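PDB 3NJR: precorrin-6y methylase from Rhodobacter capsulatus, which catalyses methylation of precorrin-6Y at carbons 5 and 15 with decarboxylation during cobalamin biosynthesis, this chain being its C-terminal domain, here holding S-adenosylhomocysteine. Local coordinates for residues A[57-62]-A[67-72]; A[72-75]-A[79-82]. One frame throughout, in Å; residues are numbered along the deposited sequence.

Interaction 1 of 2, residues A[57-62]-A[67-72]. With SAH (S-adenosyl-L-homocysteine), chain C.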
loop_
_atom_site.group_PDB
_atom_site.type_symbol
_atom_site.label_atom_id
_atom_site.label_comp_id
_atom_site.label_asym_id
_atom_site.label_seq_id
_atom_site.Cartn_x
_atom_site.Cartn_y
_atom_site.Cartn_z
ATOM N N GLU A 57 34.148 9.093 -3.971
ATOM C CA GLU A 57 33.893 7.706 -3.618
ATOM C C GLU A 57 33.606 6.873 -4.859
ATOM O O GLU A 57 33.106 7.391 -5.863
ATOM C CB GLU A 57 32.718 7.610 -2.662
ATOM C CG GLU A 57 33.018 7.962 -1.227
ATOM C CD GLU A 57 31.887 7.553 -0.307
ATOM O OE1 GLU A 57 30.740 7.415 -0.779
ATOM O OE2 GLU A 57 32.131 7.355 0.897
ATOM N N LEU A 58 33.922 5.582 -4.787
ATOM C CA LEU A 58 33.738 4.668 -5.927
ATOM C C LEU A 58 32.492 3.818 -5.748
ATOM O O LEU A 58 32.242 3.320 -4.644
ATOM C CB LEU A 58 34.980 3.787 -6.138
ATOM C CG LEU A 58 34.998 2.678 -7.204
ATOM C CD1 LEU A 58 34.874 3.175 -8.637
ATOM C CD2 LEU A 58 36.252 1.857 -7.088
ATOM N N LEU A 59 31.729 3.651 -6.836
ATOM C CA LEU A 59 30.553 2.772 -6.868
ATOM C C LEU A 59 30.693 1.550 -7.812
ATOM O O LEU A 59 31.059 1.681 -8.993
ATOM C CB LEU A 59 29.281 3.565 -7.240
ATOM C CG LEU A 59 27.950 2.789 -7.370
ATOM C CD1 LEU A 59 27.332 2.424 -6.026
ATOM C CD2 LEU A 59 26.938 3.492 -8.244
ATOM N N TRP A 60 30.380 0.367 -7.298
ATOM C CA TRP A 60 30.103 -0.768 -8.167
ATOM C C TRP A 60 28.612 -0.748 -8.411
ATOM O O TRP A 60 27.842 -0.833 -7.468
ATOM C CB TRP A 60 30.509 -2.098 -7.487
ATOM C CG TRP A 60 31.974 -2.405 -7.565
ATOM C CD1 TRP A 60 32.955 -1.602 -8.071
ATOM C CD2 TRP A 60 32.628 -3.588 -7.099
ATOM N NE1 TRP A 60 34.166 -2.212 -7.969
ATOM C CE2 TRP A 60 34.002 -3.433 -7.366
ATOM C CE3 TRP A 60 32.189 -4.765 -6.469
ATOM C CZ2 TRP A 60 34.952 -4.426 -7.033
ATOM C CZ3 TRP A 60 33.127 -5.736 -6.138
ATOM C CH2 TRP A 60 34.489 -5.564 -6.424
ATOM N N ASP A 61 28.203 -0.619 -9.663
ATOM C CA ASP A 61 26.782 -0.666 -10.018
ATOM C C ASP A 61 26.533 -1.968 -10.760
ATOM O O ASP A 61 26.818 -2.076 -11.953
ATOM C CB ASP A 61 26.393 0.566 -10.870
ATOM C CG ASP A 61 24.942 0.514 -11.425
ATOM O OD1 ASP A 61 24.195 -0.493 -11.197
ATOM O OD2 ASP A 61 24.540 1.501 -12.116
ATOM N N ILE A 62 26.008 -2.962 -10.055
ATOM C CA ILE A 62 25.723 -4.243 -10.685
ATOM C C ILE A 62 24.331 -4.244 -11.305
ATOM O O ILE A 62 23.346 -3.908 -10.647
ATOM C CB ILE A 62 25.899 -5.412 -9.709
ATOM C CG1 ILE A 62 27.367 -5.512 -9.273
ATOM C CG2 ILE A 62 25.435 -6.719 -10.357
ATOM C CD1 ILE A 62 27.558 -5.948 -7.854
ATOM N N GLY A 67 22.389 2.538 -16.882
ATOM C CA GLY A 67 23.391 3.236 -16.070
ATOM C C GLY A 67 22.944 4.492 -15.340
ATOM O O GLY A 67 23.774 5.329 -14.980
ATOM N N SER A 68 21.648 4.648 -15.101
ATOM C CA SER A 68 21.144 5.924 -14.570
ATOM C C SER A 68 21.584 6.201 -13.122
ATOM O O SER A 68 21.838 7.342 -12.745
ATOM C CB SER A 68 19.615 6.001 -14.695
ATOM O OG SER A 68 18.980 5.161 -13.731
ATOM N N VAL A 69 21.655 5.149 -12.316
ATOM C CA VAL A 69 22.115 5.261 -10.935
ATOM C C VAL A 69 23.546 5.799 -10.897
ATOM O O VAL A 69 23.852 6.727 -10.113
ATOM C CB VAL A 69 22.006 3.894 -10.212
ATOM C CG1 VAL A 69 22.789 3.881 -8.929
ATOM C CG2 VAL A 69 20.566 3.568 -9.951
ATOM N N SER A 70 24.394 5.238 -11.774
ATOM C CA SER A 70 25.808 5.608 -11.879
ATOM C C SER A 70 25.963 7.044 -12.344
ATOM O O SER A 70 26.871 7.749 -11.889
ATOM C CB SER A 70 26.548 4.702 -12.867
ATOM O OG SER A 70 26.699 3.371 -12.418
ATOM N N VAL A 71 25.090 7.469 -13.262
ATOM C CA VAL A 71 25.146 8.813 -13.821
ATOM C C VAL A 71 24.837 9.791 -12.702
ATOM O O VAL A 71 25.644 10.674 -12.409
ATOM C CB VAL A 71 24.188 8.978 -15.032
ATOM C CG1 VAL A 71 24.037 10.418 -15.418
ATOM C CG2 VAL A 71 24.688 8.213 -16.221
ATOM N N GLU A 72 23.703 9.616 -12.042
ATOM C CA GLU A 72 23.402 10.430 -10.857
ATOM C C GLU A 72 24.428 10.300 -9.689
ATOM O O GLU A 72 24.682 11.281 -8.974
ATOM C CB GLU A 72 21.957 10.215 -10.395
ATOM C CG GLU A 72 20.988 10.329 -11.548
ATOM C CD GLU A 72 19.604 10.801 -11.158
ATOM O OE1 GLU A 72 18.943 10.145 -10.333
ATOM O OE2 GLU A 72 19.152 11.832 -11.697
HETATM N N SAH C . 19.561 0.258 -12.476
HETATM C CA SAH C . 19.114 0.140 -13.899
HETATM C CB SAH C . 17.811 -0.660 -13.964
HETATM C CG SAH C . 17.947 -1.938 -14.800
HETATM S SD SAH C . 17.894 -3.368 -13.760
HETATM C C SAH C . 18.972 1.509 -14.522
HETATM O O SAH C . 19.044 1.691 -15.737
HETATM O OXT SAH C . 18.787 2.509 -13.839
HETATM C "C5'" SAH C . 17.983 -4.741 -14.884
HETATM C "C4'" SAH C . 19.338 -4.889 -15.595
HETATM O "O4'" SAH C . 20.279 -5.708 -14.875
HETATM C "C3'" SAH C . 19.154 -5.548 -16.959
HETATM O "O3'" SAH C . 19.606 -4.658 -17.973
HETATM C "C2'" SAH C . 20.023 -6.794 -16.948
HETATM O "O2'" SAH C . 20.708 -7.021 -18.188
HETATM C "C1'" SAH C . 20.998 -6.535 -15.807
HETATM N N9 SAH C . 21.534 -7.819 -15.259
HETATM C C8 SAH C . 20.846 -8.974 -15.126
HETATM N N7 SAH C . 21.625 -9.960 -14.620
HETATM C C5 SAH C . 22.850 -9.442 -14.420
HETATM C C6 SAH C . 24.150 -9.935 -13.896
HETATM N N6 SAH C . 24.255 -11.218 -13.490
HETATM N N1 SAH C . 25.207 -9.079 -13.840
HETATM C C2 SAH C . 25.091 -7.801 -14.251
HETATM N N3 SAH C . 23.937 -7.291 -14.734
HETATM C C4 SAH C . 22.795 -8.034 -14.843
#
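The hydroxyl of S70 is gripped by both strands of the beta-alpha-beta unit. S70 OG donates to D61 OD2 over 2.9 Å, and the carboxylate oxygen accepts on its anti lone pair, the one turned away from the other oxygen; the S70 hydroxyl is also hydrogen-bonded to the hydroxyl of T82 on strand 79-84. D61 reaches the helix because its CG is anti to the backbone N (chi1 173°), which carries the carboxylate across from strand 58-62 to the first turn of helix 68-75. There D61 OD2 also packs against V69 CB at 4.0 Å. Two residues earlier on the strand, L59 extends a methyl branch between V69 and S70: L59 CD2 is 4.2 Å from V69 CG1, and the same methyl lies beside the S70 hydroxyl. L51 of helix 41-51 and F127 of strand 125-128 also touch V69.

The axes of strand 58-62 and of the helical residues 68-72 run nearly antiparallel, at 164° and 9.1 Å apart at closest approach. The chain reverses through the glycine-rich loop that follows the first strand, as in class I methyltransferases. Its last residue, G67, has a positive phi and occupies the N-cap. Immediately after it, the CB of S68 points away from the strand, and S68 OG donates to the ligand carboxylate, 2.7 Å from SAH OXT. On the strand side, I62 CG2 brushes the adenine at SAH C2, 4.1 Å away. S66, T39 and E84 add further hydrogen bonds to the ligand.

The two serines thus serve different partners from the first helical turn, S68 the ligand and S70 the buried D61, whose negative charge the nearby helix N-terminus would probably help to stabilise.

Interaction 2 of 2, residues A[72-75]-A[79-82]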
loop_
_atom_site.group_PDB
_atom_site.type_symbol
_atom_site.label_atom_id
_atom_site.label_comp_id
_atom_site.label_asym_id
_atom_site.label_seq_id
_atom_site.Cartn_x
_atom_site.Cartn_y
_atom_site.Cartn_z
ATOM N N GLU A 72 23.703 9.616 -12.042
ATOM C CA GLU A 72 23.402 10.430 -10.857
ATOM C C GLU A 72 24.428 10.300 -9.689
ATOM O O GLU A 72 24.682 11.281 -8.974
ATOM C CB GLU A 72 21.957 10.215 -10.395
ATOM C CG GLU A 72 20.988 10.329 -11.548
ATOM C CD GLU A 72 19.604 10.801 -11.158
ATOM O OE1 GLU A 72 18.943 10.145 -10.333
ATOM O OE2 GLU A 72 19.152 11.832 -11.697
ATOM N N TRP A 73 25.029 9.121 -9.497
ATOM C CA TRP A 73 26.056 8.978 -8.452
ATOM C C TRP A 73 27.260 9.823 -8.809
ATOM O O TRP A 73 27.748 10.565 -7.965
ATOM C CB TRP A 73 26.453 7.518 -8.256
ATOM C CG TRP A 73 27.744 7.275 -7.488
ATOM C CD1 TRP A 73 29.009 7.255 -8.001
ATOM C CD2 TRP A 73 27.882 6.957 -6.081
ATOM N NE1 TRP A 73 29.927 6.976 -7.009
ATOM C CE2 TRP A 73 29.262 6.783 -5.825
ATOM C CE3 TRP A 73 26.974 6.805 -5.020
ATOM C CZ2 TRP A 73 29.755 6.458 -4.556
ATOM C CZ3 TRP A 73 27.467 6.497 -3.756
ATOM C CH2 TRP A 73 28.844 6.320 -3.537
ATOM N N CYS A 74 27.719 9.723 -10.061
ATOM C CA CYS A 74 28.866 10.500 -10.550
ATOM C C CYS A 74 28.607 12.003 -10.661
ATOM O O CYS A 74 29.519 12.795 -10.446
ATOM C CB CYS A 74 29.330 9.965 -11.895
ATOM S SG CYS A 74 30.078 8.301 -11.769
ATOM N N LEU A 75 27.366 12.385 -11.000
ATOM C CA LEU A 75 26.964 13.800 -11.005
ATOM C C LEU A 75 27.020 14.395 -9.610
ATOM O O LEU A 75 27.325 15.586 -9.464
ATOM C CB LEU A 75 25.594 14.031 -11.648
ATOM C CG LEU A 75 25.591 13.932 -13.181
ATOM C CD1 LEU A 75 24.186 13.615 -13.747
ATOM C CD2 LEU A 75 26.197 15.171 -13.856
ATOM N N ARG A 79 32.766 8.463 -8.455
ATOM C CA ARG A 79 33.223 7.703 -9.635
ATOM C C ARG A 79 32.498 6.345 -9.608
ATOM O O ARG A 79 32.091 5.889 -8.540
ATOM C CB ARG A 79 34.737 7.472 -9.599
ATOM C CG ARG A 79 35.592 8.715 -9.387
ATOM C CD ARG A 79 37.055 8.326 -9.183
ATOM N NE ARG A 79 37.280 7.818 -7.825
ATOM C CZ ARG A 79 37.805 6.624 -7.521
ATOM N NH1 ARG A 79 38.199 5.785 -8.478
ATOM N NH2 ARG A 79 37.958 6.266 -6.245
ATOM N N ALA A 80 32.326 5.708 -10.767
ATOM C CA ALA A 80 31.586 4.447 -10.833
ATOM C C ALA A 80 32.097 3.500 -11.895
ATOM O O ALA A 80 32.548 3.943 -12.963
ATOM C CB ALA A 80 30.125 4.704 -11.061
ATOM N N ILE A 81 32.018 2.200 -11.605
ATOM C CA ILE A 81 32.155 1.150 -12.619
ATOM C C ILE A 81 30.789 0.476 -12.764
ATOM O O ILE A 81 30.201 0.046 -11.772
ATOM C CB ILE A 81 33.221 0.094 -12.227
ATOM C CG1 ILE A 81 34.608 0.727 -12.182
ATOM C CG2 ILE A 81 33.210 -1.074 -13.202
ATOM C CD1 ILE A 81 35.579 -0.011 -11.331
ATOM N N THR A 82 30.301 0.371 -13.994
ATOM C CA THR A 82 28.933 -0.073 -14.278
ATOM C C THR A 82 28.959 -1.382 -15.043
ATOM O O THR A 82 29.450 -1.420 -16.150
ATOM C CB THR A 82 28.185 1.006 -15.103
ATOM O OG1 THR A 82 28.299 2.266 -14.426
ATOM C CG2 THR A 82 26.709 0.658 -15.290
#
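The indole of W73 has L59 of strand 58-62 over one face and the carbonyl oxygen of R79 at an edge, where W73 NE1 donates to R79 O over 2.9 Å. The bond is bent, with an N-H...O angle of 131°. The oxygen is tilted 25° out of the indole plane, and the nitrogen in turn stands well above the plane of the R79 carbonyl instead of on a lone pair. Next to this bond the methyl of A80 approaches obliquely, A80 CB being 4.1 Å from W73 CD1. L48 and L51 of helix 41-51 and P53 also touch the W73 side chain. A weak second hydrogen bond joins W73 NE1 to the carbonyl of E57.

With CG anti to the backbone N (chi1 164°), the indole is carried from the last turn of helix 68-75 down onto the sheet. This turn leads through three residues into strand 79-84, the second strand of the beta-alpha-beta unit, in a sheet whose strand order 3-2-1-4-5-7-6 is that of class I methyltransferases. The chain folds back closely here, the CA atoms of C74 and R79 lying 5.3 Å apart.

C74 rests on the backbone at the strand's start. Its sulfur is in van der Waals contact, C74 SG being 3.7 Å from A80 CB and 3.6 Å from A80 N; M106 of strand 106-110 also touches the C74 side chain. The small A80 side chain is therefore covered by both a thiol and an indole. R79 contributes mainly main-chain atoms, for its CB points away from the helix, and its NE is hydrogen-bonded to the carbonyl of G56.

Interactions 1 and 2 follow one another through a single beta-alpha-beta unit, strand 58-62, helix 68-75 and strand 79-84, with centres about 4 Å apart. E72 belongs to both: the first turn of the helix makes interaction 1 and the last turn interaction 2. Their strands are parallel neighbours in the same sheet, joined by backbone hydrogen bonds such as E57 O to R79 N at 2.8 Å. The helix therefore lies on both strands, its N-terminal end at the S-adenosylhomocysteine pocket and the W73 side chain about 11 Å from the ligand. Interaction 1 thus includes two residues of the ligand pocket, G67 and S68, while interaction 2 joins the far end of the same helix to the sheet.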